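Local structure of putative vitamin-B12 independent methionine synthase family protein (Listeria monocytogenes, 1YPX) at residues Q3-F7 with M232-M236; F116-I121 with A175-C181; A257-G262 with L284-T288. The protein probably makes methionine by transferring a methyl group from a methylated folate to homocysteine, with the help of zinc and without cobalamin. All blocks are in the same frame, centred on the assembly; numbering follows the deposited sequence.

In the fold
Interaction 1 is the buried contact of the three: it joins the N-terminal loop to strand 233-238 of the TIM-barrel-like sheet entirely through small apolar groups. Interaction 2 packs two helices, 116-127 and 158-178, on the outside of that sheet; it is also apolar but built from phenylalanine rings with isoleucine and alanine, and only part of it is buried. Interaction 3, also partly exposed, joins a short helix to a loop and has a charged side with a bound phosphate. Met232 connects interactions 1 and 2 by touching Tyr177 and Cys181, and Met236 reaches Leu260 of interaction 3. Interactions 2 and 3 lie on opposite sides of the chain's centre, their nearest atoms about 20 Å apart.

Interaction 1 (Q3-F7 with M232-M236); sequences QVAPF and MVITM
Val233 straddles Ala5 with its forked side chain. Its CG1 meets the alanine methyl, 3.5 Å from Ala5 CB, while CG2 lies beside the alanine backbone, also 3.5 Å from Ala5 CA. The fork is set by CG1 standing opposite the backbone N (chi1 -180°), which leaves CG2 beside that nitrogen and turns both methyls to the loop. Two residues on, Thr235 faces the loop as well, with Ile234 turned the other way. Between Val233 and Thr235 is a shallow notch, and the CD corner of the Pro6 ring dips into it: Pro6 CD is 4.0 Å from Val233 CG1 and 3.8 Å from Thr235 CG2. At the margin Val4 adds a looser touch, CG2 to CG2 of Val233 at 4.4 Å. Thr235 offers the loop its methyl, since its OG1 is hydrogen-bonded to Gln185 on the next strand. Pro6 also rests on Tyr183, Lys293 and Val295, so the loop covers the end of the barrel where the parallel strands start. The loop's polar ties go elsewhere, Pro6 O to Arg329 and Phe7 N to Asp10. The closest contacts between the two segments are all carbon to carbon, so this contact probably rests on fit of shape and exclusion of water.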
loop_
_atom_site.group_PDB
_atom_site.type_symbol
_atom_site.label_atom_id
_atom_site.label_comp_id
_atom_site.label_asym_id
_atom_site.label_seq_id
_atom_site.Cartn_x
_atom_site.Cartn_y
_atom_site.Cartn_z
ATOM N N GLN A 3 -9.791 -12.852 -10.444
ATOM C CA GLN A 3 -9.508 -12.967 -9.020
ATOM C C GLN A 3 -10.373 -11.986 -8.241
ATOM O O GLN A 3 -11.182 -11.251 -8.809
ATOM C CB GLN A 3 -8.030 -12.669 -8.734
ATOM C CG GLN A 3 -7.202 -13.905 -8.476
ATOM C CD GLN A 3 -7.679 -14.669 -7.255
ATOM O OE1 GLN A 3 -7.421 -15.866 -7.123
ATOM N NE2 GLN A 3 -8.374 -13.977 -6.349
ATOM N N VAL A 4 -10.173 -11.972 -6.933
ATOM C CA VAL A 4 -10.929 -11.094 -6.071
ATOM C C VAL A 4 -9.999 -10.144 -5.302
ATOM O O VAL A 4 -9.909 -8.955 -5.620
ATOM C CB VAL A 4 -11.806 -11.939 -5.107
ATOM C CG1 VAL A 4 -11.004 -13.107 -4.566
ATOM C CG2 VAL A 4 -12.327 -11.073 -3.965
ATOM N N ALA A 5 -9.304 -10.670 -4.300
ATOM C CA ALA A 5 -8.383 -9.871 -3.494
ATOM C C ALA A 5 -7.211 -9.474 -4.397
ATOM O O ALA A 5 -7.435 -9.106 -5.554
ATOM C CB ALA A 5 -7.929 -10.697 -2.304
ATOM N N PRO A 6 -5.957 -9.512 -3.899
ATOM C CA PRO A 6 -4.930 -9.120 -4.868
ATOM C C PRO A 6 -4.912 -10.149 -5.999
ATOM O O PRO A 6 -5.028 -11.342 -5.741
ATOM C CB PRO A 6 -3.652 -9.129 -4.033
ATOM C CG PRO A 6 -3.936 -10.169 -3.017
ATOM C CD PRO A 6 -5.333 -9.833 -2.604
ATOM N N PHE A 7 -4.787 -9.685 -7.241
ATOM C CA PHE A 7 -4.780 -10.577 -8.404
ATOM C C PHE A 7 -3.405 -11.145 -8.699
ATOM O O PHE A 7 -2.387 -10.572 -8.304
ATOM C CB PHE A 7 -5.281 -9.834 -9.649
ATOM C CG PHE A 7 -6.390 -8.877 -9.365
ATOM C CD1 PHE A 7 -6.115 -7.541 -9.098
ATOM C CD2 PHE A 7 -7.705 -9.327 -9.277
ATOM C CE1 PHE A 7 -7.130 -6.670 -8.742
ATOM C CE2 PHE A 7 -8.735 -8.464 -8.918
ATOM C CZ PHE A 7 -8.450 -7.135 -8.648
HETATM N N MSE A 232 -14.730 -6.192 1.161
HETATM C CA MSE A 232 -13.612 -5.290 0.974
HETATM C C MSE A 232 -12.309 -6.029 1.257
HETATM O O MSE A 232 -12.212 -6.797 2.217
HETATM C CB MSE A 232 -13.740 -4.070 1.885
HETATM C CG MSE A 232 -12.618 -3.053 1.687
HETATM SE SE MSE A 232 -12.682 -1.548 2.927
HETATM C CE MSE A 232 -12.509 -2.563 4.542
ATOM N N VAL A 233 -11.311 -5.806 0.408
ATOM C CA VAL A 233 -10.008 -6.449 0.564
ATOM C C VAL A 233 -9.025 -5.427 1.149
ATOM O O VAL A 233 -8.977 -4.270 0.729
ATOM C CB VAL A 233 -9.488 -6.973 -0.815
ATOM C CG1 VAL A 233 -8.129 -7.646 -0.657
ATOM C CG2 VAL A 233 -10.486 -7.950 -1.419
ATOM N N ILE A 234 -8.261 -5.844 2.149
ATOM C CA ILE A 234 -7.282 -4.949 2.734
ATOM C C ILE A 234 -5.916 -5.595 2.721
ATOM O O ILE A 234 -5.609 -6.453 3.543
ATOM C CB ILE A 234 -7.647 -4.542 4.164
ATOM C CG1 ILE A 234 -8.903 -3.644 4.121
ATOM C CG2 ILE A 234 -6.447 -3.829 4.818
ATOM C CD1 ILE A 234 -9.251 -2.913 5.432
ATOM N N THR A 235 -5.102 -5.190 1.760
ATOM C CA THR A 235 -3.766 -5.728 1.624
ATOM C C THR A 235 -2.776 -4.826 2.326
ATOM O O THR A 235 -3.040 -3.639 2.571
ATOM C CB THR A 235 -3.345 -5.824 0.142
ATOM O OG1 THR A 235 -3.481 -4.535 -0.494
ATOM C CG2 THR A 235 -4.183 -6.869 -0.574
HETATM N N MSE A 236 -1.617 -5.390 2.625
HETATM C CA MSE A 236 -0.580 -4.640 3.303
HETATM C C MSE A 236 0.741 -4.676 2.571
HETATM O O MSE A 236 1.253 -5.742 2.272
HETATM C CB MSE A 236 -0.372 -5.205 4.703
HETATM C CG MSE A 236 0.626 -4.429 5.537
HETATM SE SE MSE A 236 -0.047 -4.102 7.327
HETATM C CE MSE A 236 1.357 -4.975 8.360
#

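Interaction 2 (F116-I121 with A175-C181); sequences FIEDFI and AFYDAGC
Ala175 and Ile117 meet methyl to methyl where two helices of the TIM-barrel-like fold, 116-127 and 158-178, pack beside each other on the outside of the parallel sheet. Ile117 reaches across with its longer branch, folded back at chi2, and brings CD1 to 3.5 Å from Ala175 CB. Phe176 comes next. Its ring points its far edge at the other helix, with CZ 3.6 Å from Phe116 CB and CE1 near the CB of Phe120. It thus sits against the roots of two phenylalanines one turn apart, while also resting on Gln135 and Ile137 of strand 132-138. The Phe116 ring itself runs off to join Trp71, Phe75 and His114. At Ala179 the methyl lies among three side chains: Phe120 CD2 is 3.8 Å from Ala179 CB, and Ile117 CG2 and Ile121 CG1 stand a little farther off. Gly180 is the first residue to leave helical angles, in a Schellman motif. Its positive phi of 104° turns the chain across the edge of the Phe120 ring, where Ala179 O also lies, and its carbonyl is hydrogen-bonded to Lys124, farther along helix 116-127. In the same motif Cys181 N bonds back to Phe176 O at 2.9 Å. Phe120, its CG opposite the backbone N (chi1 178°), reaches this turn with its ring, and Cys181 CB lies over one face toward the rim: SG approaches obliquely, and CB makes a CH-pi contact 3.7 Å from the Phe120 ring centroid, 28° off the normal.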
loop_
_atom_site.group_PDB
_atom_site.type_symbol
_atom_site.label_atom_id
_atom_site.label_comp_id
_atom_site.label_asym_id
_atom_site.label_seq_id
_atom_site.Cartn_x
_atom_site.Cartn_y
_atom_site.Cartn_z
ATOM N N PHE A 116 -8.949 12.590 0.647
ATOM C CA PHE A 116 -8.760 11.326 -0.046
ATOM C C PHE A 116 -10.067 10.686 -0.481
ATOM O O PHE A 116 -10.065 9.810 -1.333
ATOM C CB PHE A 116 -7.974 10.353 0.844
ATOM C CG PHE A 116 -6.487 10.564 0.812
ATOM C CD1 PHE A 116 -5.957 11.842 0.685
ATOM C CD2 PHE A 116 -5.618 9.480 0.942
ATOM C CE1 PHE A 116 -4.577 12.051 0.686
ATOM C CE2 PHE A 116 -4.229 9.664 0.947
ATOM C CZ PHE A 116 -3.709 10.950 0.818
ATOM N N ILE A 117 -11.182 11.132 0.088
ATOM C CA ILE A 117 -12.493 10.575 -0.262
ATOM C C ILE A 117 -12.945 10.935 -1.677
ATOM O O ILE A 117 -13.457 10.077 -2.404
ATOM C CB ILE A 117 -13.570 11.030 0.721
ATOM C CG1 ILE A 117 -13.137 10.680 2.150
ATOM C CG2 ILE A 117 -14.883 10.327 0.410
ATOM C CD1 ILE A 117 -13.041 9.185 2.403
ATOM N N GLU A 118 -12.746 12.201 -2.063
ATOM C CA GLU A 118 -13.118 12.673 -3.404
ATOM C C GLU A 118 -12.073 12.163 -4.386
ATOM O O GLU A 118 -12.391 11.892 -5.546
ATOM C CB GLU A 118 -13.130 14.213 -3.486
ATOM C CG GLU A 118 -14.402 14.913 -4.040
ATOM C CD GLU A 118 -15.028 14.287 -5.308
ATOM O OE1 GLU A 118 -14.443 14.354 -6.411
ATOM O OE2 GLU A 118 -16.143 13.739 -5.179
ATOM N N ASP A 119 -10.816 12.062 -3.943
ATOM C CA ASP A 119 -9.767 11.576 -4.851
ATOM C C ASP A 119 -10.090 10.127 -5.226
ATOM O O ASP A 119 -9.750 9.679 -6.316
ATOM C CB ASP A 119 -8.355 11.633 -4.221
ATOM C CG ASP A 119 -7.958 13.033 -3.749
ATOM O OD1 ASP A 119 -8.528 14.042 -4.227
ATOM O OD2 ASP A 119 -7.043 13.122 -2.897
ATOM N N PHE A 120 -10.749 9.396 -4.327
ATOM C CA PHE A 120 -11.099 8.017 -4.648
ATOM C C PHE A 120 -12.270 8.013 -5.632
ATOM O O PHE A 120 -12.206 7.378 -6.690
ATOM C CB PHE A 120 -11.481 7.226 -3.408
ATOM C CG PHE A 120 -11.879 5.824 -3.721
ATOM C CD1 PHE A 120 -10.931 4.914 -4.186
ATOM C CD2 PHE A 120 -13.217 5.435 -3.652
ATOM C CE1 PHE A 120 -11.304 3.641 -4.586
ATOM C CE2 PHE A 120 -13.606 4.165 -4.051
ATOM C CZ PHE A 120 -12.648 3.259 -4.523
ATOM N N ILE A 121 -13.333 8.727 -5.269
ATOM C CA ILE A 121 -14.511 8.861 -6.108
ATOM C C ILE A 121 -14.041 9.197 -7.532
ATOM O O ILE A 121 -14.551 8.656 -8.515
ATOM C CB ILE A 121 -15.430 10.000 -5.580
ATOM C CG1 ILE A 121 -15.955 9.653 -4.196
ATOM C CG2 ILE A 121 -16.601 10.224 -6.506
ATOM C CD1 ILE A 121 -16.643 10.819 -3.509
ATOM N N ALA A 175 -15.357 5.305 5.542
ATOM C CA ALA A 175 -15.583 6.392 4.593
ATOM C C ALA A 175 -15.155 5.991 3.186
ATOM O O ALA A 175 -15.801 6.385 2.217
ATOM C CB ALA A 175 -14.841 7.647 5.036
ATOM N N PHE A 176 -14.066 5.217 3.078
ATOM C CA PHE A 176 -13.566 4.735 1.775
ATOM C C PHE A 176 -14.526 3.691 1.227
ATOM O O PHE A 176 -14.859 3.691 0.038
ATOM C CB PHE A 176 -12.174 4.092 1.900
ATOM C CG PHE A 176 -11.042 5.057 1.706
ATOM C CD1 PHE A 176 -10.820 5.661 0.479
ATOM C CD2 PHE A 176 -10.205 5.383 2.756
ATOM C CE1 PHE A 176 -9.776 6.567 0.306
ATOM C CE2 PHE A 176 -9.166 6.289 2.587
ATOM C CZ PHE A 176 -8.956 6.881 1.365
ATOM N N TYR A 177 -14.963 2.790 2.099
ATOM C CA TYR A 177 -15.890 1.761 1.669
ATOM C C TYR A 177 -17.124 2.439 1.100
ATOM O O TYR A 177 -17.492 2.206 -0.045
ATOM C CB TYR A 177 -16.290 0.864 2.833
ATOM C CG TYR A 177 -17.223 -0.232 2.410
ATOM C CD1 TYR A 177 -16.741 -1.422 1.876
ATOM C CD2 TYR A 177 -18.598 -0.073 2.521
ATOM C CE1 TYR A 177 -17.615 -2.431 1.464
ATOM C CE2 TYR A 177 -19.473 -1.069 2.115
ATOM C CZ TYR A 177 -18.981 -2.243 1.591
ATOM O OH TYR A 177 -19.873 -3.219 1.197
ATOM N N ASP A 178 -17.745 3.296 1.903
ATOM C CA ASP A 178 -18.948 4.007 1.480
ATOM C C ASP A 178 -18.745 4.683 0.133
ATOM O O ASP A 178 -19.667 4.735 -0.689
ATOM C CB ASP A 178 -19.336 5.061 2.517
ATOM C CG ASP A 178 -19.479 4.486 3.912
ATOM O OD1 ASP A 178 -19.615 5.278 4.869
ATOM O OD2 ASP A 178 -19.460 3.244 4.060
ATOM N N ALA A 179 -17.544 5.213 -0.087
ATOM C CA ALA A 179 -17.214 5.892 -1.336
ATOM C C ALA A 179 -17.152 4.887 -2.472
ATOM O O ALA A 179 -17.075 5.258 -3.648
ATOM C CB ALA A 179 -15.884 6.616 -1.203
ATOM N N GLY A 180 -17.185 3.607 -2.105
ATOM C CA GLY A 180 -17.145 2.540 -3.090
ATOM C C GLY A 180 -15.824 1.793 -3.242
ATOM O O GLY A 180 -15.604 1.144 -4.256
ATOM N N CYS A 181 -14.955 1.863 -2.240
ATOM C CA CYS A 181 -13.674 1.192 -2.315
ATOM C C CYS A 181 -13.775 -0.249 -1.837
ATOM O O CYS A 181 -14.280 -0.515 -0.746
ATOM C CB CYS A 181 -12.645 1.952 -1.481
ATOM S SG CYS A 181 -10.925 1.389 -1.653
#

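Interaction 3 (A257-G262 with L284-T288); sequences AETLFG and LKYVT. With PO4 (phosphate ion), chain B.
Lys285 NZ serves two partners: it donates a hydrogen bond to phosphate O3 at 3.0 Å, and it makes an off-centre cation-pi contact with the Phe261 ring, 4.5 Å from the centroid and 30° from the normal. CB of Lys285 points away from the helix, but bends at chi2 and chi3 curl the chain back so that the ammonium returns to the ring. The phosphate, probably from the crystallisation liquor, is also hydrogen-bonded to Tyr273 OH. Lys285 is the centre of an inverse gamma turn, and the carbonyl before it, Leu284 O, lies in the plane of the Phe261 ring at its edge. Ala257 CB packs against Leu284 CB at 3.6 Å, and at the far end of the helix Phe261 CB faces Val287 CB at 4.3 Å. Glu258 OE1 sits over one face of the Tyr286 ring near its rim, carboxylate and ring planes 72° apart, with OE2 toward the phenol end. A water weakly bridges Gly262 O and Thr288 OG1. The Phe261 ring meets Phe269 edge-to-face and touches Leu271, so helix 258-261 is wedged between strand 268-272 and the loop leading on to strand 293-299, while its Leu260 leans on strand 233-238.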
loop_
_atom_site.group_PDB
_atom_site.type_symbol
_atom_site.label_atom_id
_atom_site.label_comp_id
_atom_site.label_asym_id
_atom_site.label_seq_id
_atom_site.Cartn_x
_atom_site.Cartn_y
_atom_site.Cartn_z
ATOM N N ALA A 257 7.898 -11.791 11.012
ATOM C CA ALA A 257 7.254 -12.726 10.107
ATOM C C ALA A 257 6.266 -13.595 10.862
ATOM O O ALA A 257 5.371 -14.195 10.266
ATOM C CB ALA A 257 8.296 -13.590 9.435
ATOM N N GLU A 258 6.434 -13.659 12.180
ATOM C CA GLU A 258 5.562 -14.464 13.033
ATOM C C GLU A 258 4.224 -13.774 13.253
ATOM O O GLU A 258 3.167 -14.337 12.963
ATOM C CB GLU A 258 6.240 -14.703 14.381
ATOM C CG GLU A 258 7.687 -15.157 14.268
ATOM C CD GLU A 258 7.838 -16.513 13.591
ATOM O OE1 GLU A 258 7.446 -16.634 12.407
ATOM O OE2 GLU A 258 8.352 -17.451 14.245
ATOM N N THR A 259 4.284 -12.547 13.765
ATOM C CA THR A 259 3.088 -11.755 14.045
ATOM C C THR A 259 2.466 -11.179 12.770
ATOM O O THR A 259 1.276 -10.865 12.736
ATOM C CB THR A 259 3.414 -10.587 15.012
ATOM O OG1 THR A 259 3.914 -9.469 14.266
ATOM C CG2 THR A 259 4.477 -11.015 16.027
ATOM N N LEU A 260 3.285 -11.043 11.729
ATOM C CA LEU A 260 2.835 -10.510 10.451
ATOM C C LEU A 260 1.986 -11.490 9.649
ATOM O O LEU A 260 0.909 -11.143 9.166
ATOM C CB LEU A 260 4.032 -10.070 9.600
ATOM C CG LEU A 260 4.284 -8.560 9.487
ATOM C CD1 LEU A 260 5.374 -8.291 8.465
ATOM C CD2 LEU A 260 3.005 -7.861 9.065
ATOM N N PHE A 261 2.454 -12.717 9.494
ATOM C CA PHE A 261 1.682 -13.676 8.725
ATOM C C PHE A 261 0.841 -14.603 9.597
ATOM O O PHE A 261 0.001 -15.345 9.093
ATOM C CB PHE A 261 2.614 -14.485 7.827
ATOM C CG PHE A 261 3.563 -13.638 7.030
ATOM C CD1 PHE A 261 3.108 -12.523 6.336
ATOM C CD2 PHE A 261 4.916 -13.955 6.977
ATOM C CE1 PHE A 261 3.991 -11.736 5.601
ATOM C CE2 PHE A 261 5.808 -13.174 6.245
ATOM C CZ PHE A 261 5.346 -12.064 5.556
ATOM N N GLY A 262 1.056 -14.551 10.908
ATOM C CA GLY A 262 0.289 -15.404 11.794
ATOM C C GLY A 262 -0.749 -14.680 12.632
ATOM O O GLY A 262 -1.828 -15.215 12.888
ATOM N N LEU A 284 9.960 -18.663 6.845
ATOM C CA LEU A 284 9.225 -17.786 7.740
ATOM C C LEU A 284 7.737 -17.758 7.402
ATOM O O LEU A 284 6.947 -17.119 8.097
ATOM C CB LEU A 284 9.803 -16.365 7.691
ATOM C CG LEU A 284 11.240 -16.204 8.190
ATOM C CD1 LEU A 284 11.422 -16.875 9.570
ATOM C CD2 LEU A 284 12.166 -16.822 7.178
ATOM N N LYS A 285 7.351 -18.461 6.345
ATOM C CA LYS A 285 5.958 -18.485 5.941
ATOM C C LYS A 285 5.081 -19.203 6.966
ATOM O O LYS A 285 4.690 -20.358 6.779
ATOM C CB LYS A 285 5.820 -19.142 4.569
ATOM C CG LYS A 285 6.948 -18.786 3.600
ATOM C CD LYS A 285 7.120 -17.290 3.426
ATOM C CE LYS A 285 5.935 -16.674 2.722
ATOM N NZ LYS A 285 6.011 -15.189 2.781
ATOM N N TYR A 286 4.785 -18.500 8.055
ATOM C CA TYR A 286 3.939 -19.017 9.123
ATOM C C TYR A 286 2.480 -18.819 8.724
ATOM O O TYR A 286 1.574 -18.813 9.561
ATOM C CB TYR A 286 4.228 -18.272 10.429
ATOM C CG TYR A 286 5.297 -18.919 11.281
ATOM C CD1 TYR A 286 6.614 -19.042 10.817
ATOM C CD2 TYR A 286 4.990 -19.426 12.552
ATOM C CE1 TYR A 286 7.600 -19.657 11.601
ATOM C CE2 TYR A 286 5.967 -20.042 13.347
ATOM C CZ TYR A 286 7.268 -20.152 12.867
ATOM O OH TYR A 286 8.235 -20.742 13.650
ATOM N N VAL A 287 2.261 -18.641 7.431
ATOM C CA VAL A 287 0.917 -18.446 6.927
ATOM C C VAL A 287 0.186 -19.783 6.847
ATOM O O VAL A 287 0.453 -20.605 5.973
ATOM C CB VAL A 287 0.952 -17.747 5.542
ATOM C CG1 VAL A 287 2.066 -18.333 4.693
ATOM C CG2 VAL A 287 -0.391 -17.886 4.847
ATOM N N THR A 288 -0.727 -19.995 7.789
ATOM C CA THR A 288 -1.502 -21.223 7.835
ATOM C C THR A 288 -2.903 -20.986 7.299
ATOM O O THR A 288 -3.614 -21.928 6.946
ATOM C CB THR A 288 -1.593 -21.766 9.270
ATOM O OG1 THR A 288 -1.890 -20.694 10.173
ATOM C CG2 THR A 288 -0.284 -22.423 9.665
HETATM P P PO4 B . 9.865 -14.605 3.330
HETATM O O1 PO4 B . 9.985 -15.402 2.156
HETATM O O2 PO4 B . 11.048 -13.793 3.569
HETATM O O3 PO4 B . 8.561 -13.690 3.178
HETATM O O4 PO4 B . 9.494 -15.330 4.601
HETATM O O HOH W 1 -3.229 -18.009 11.718
#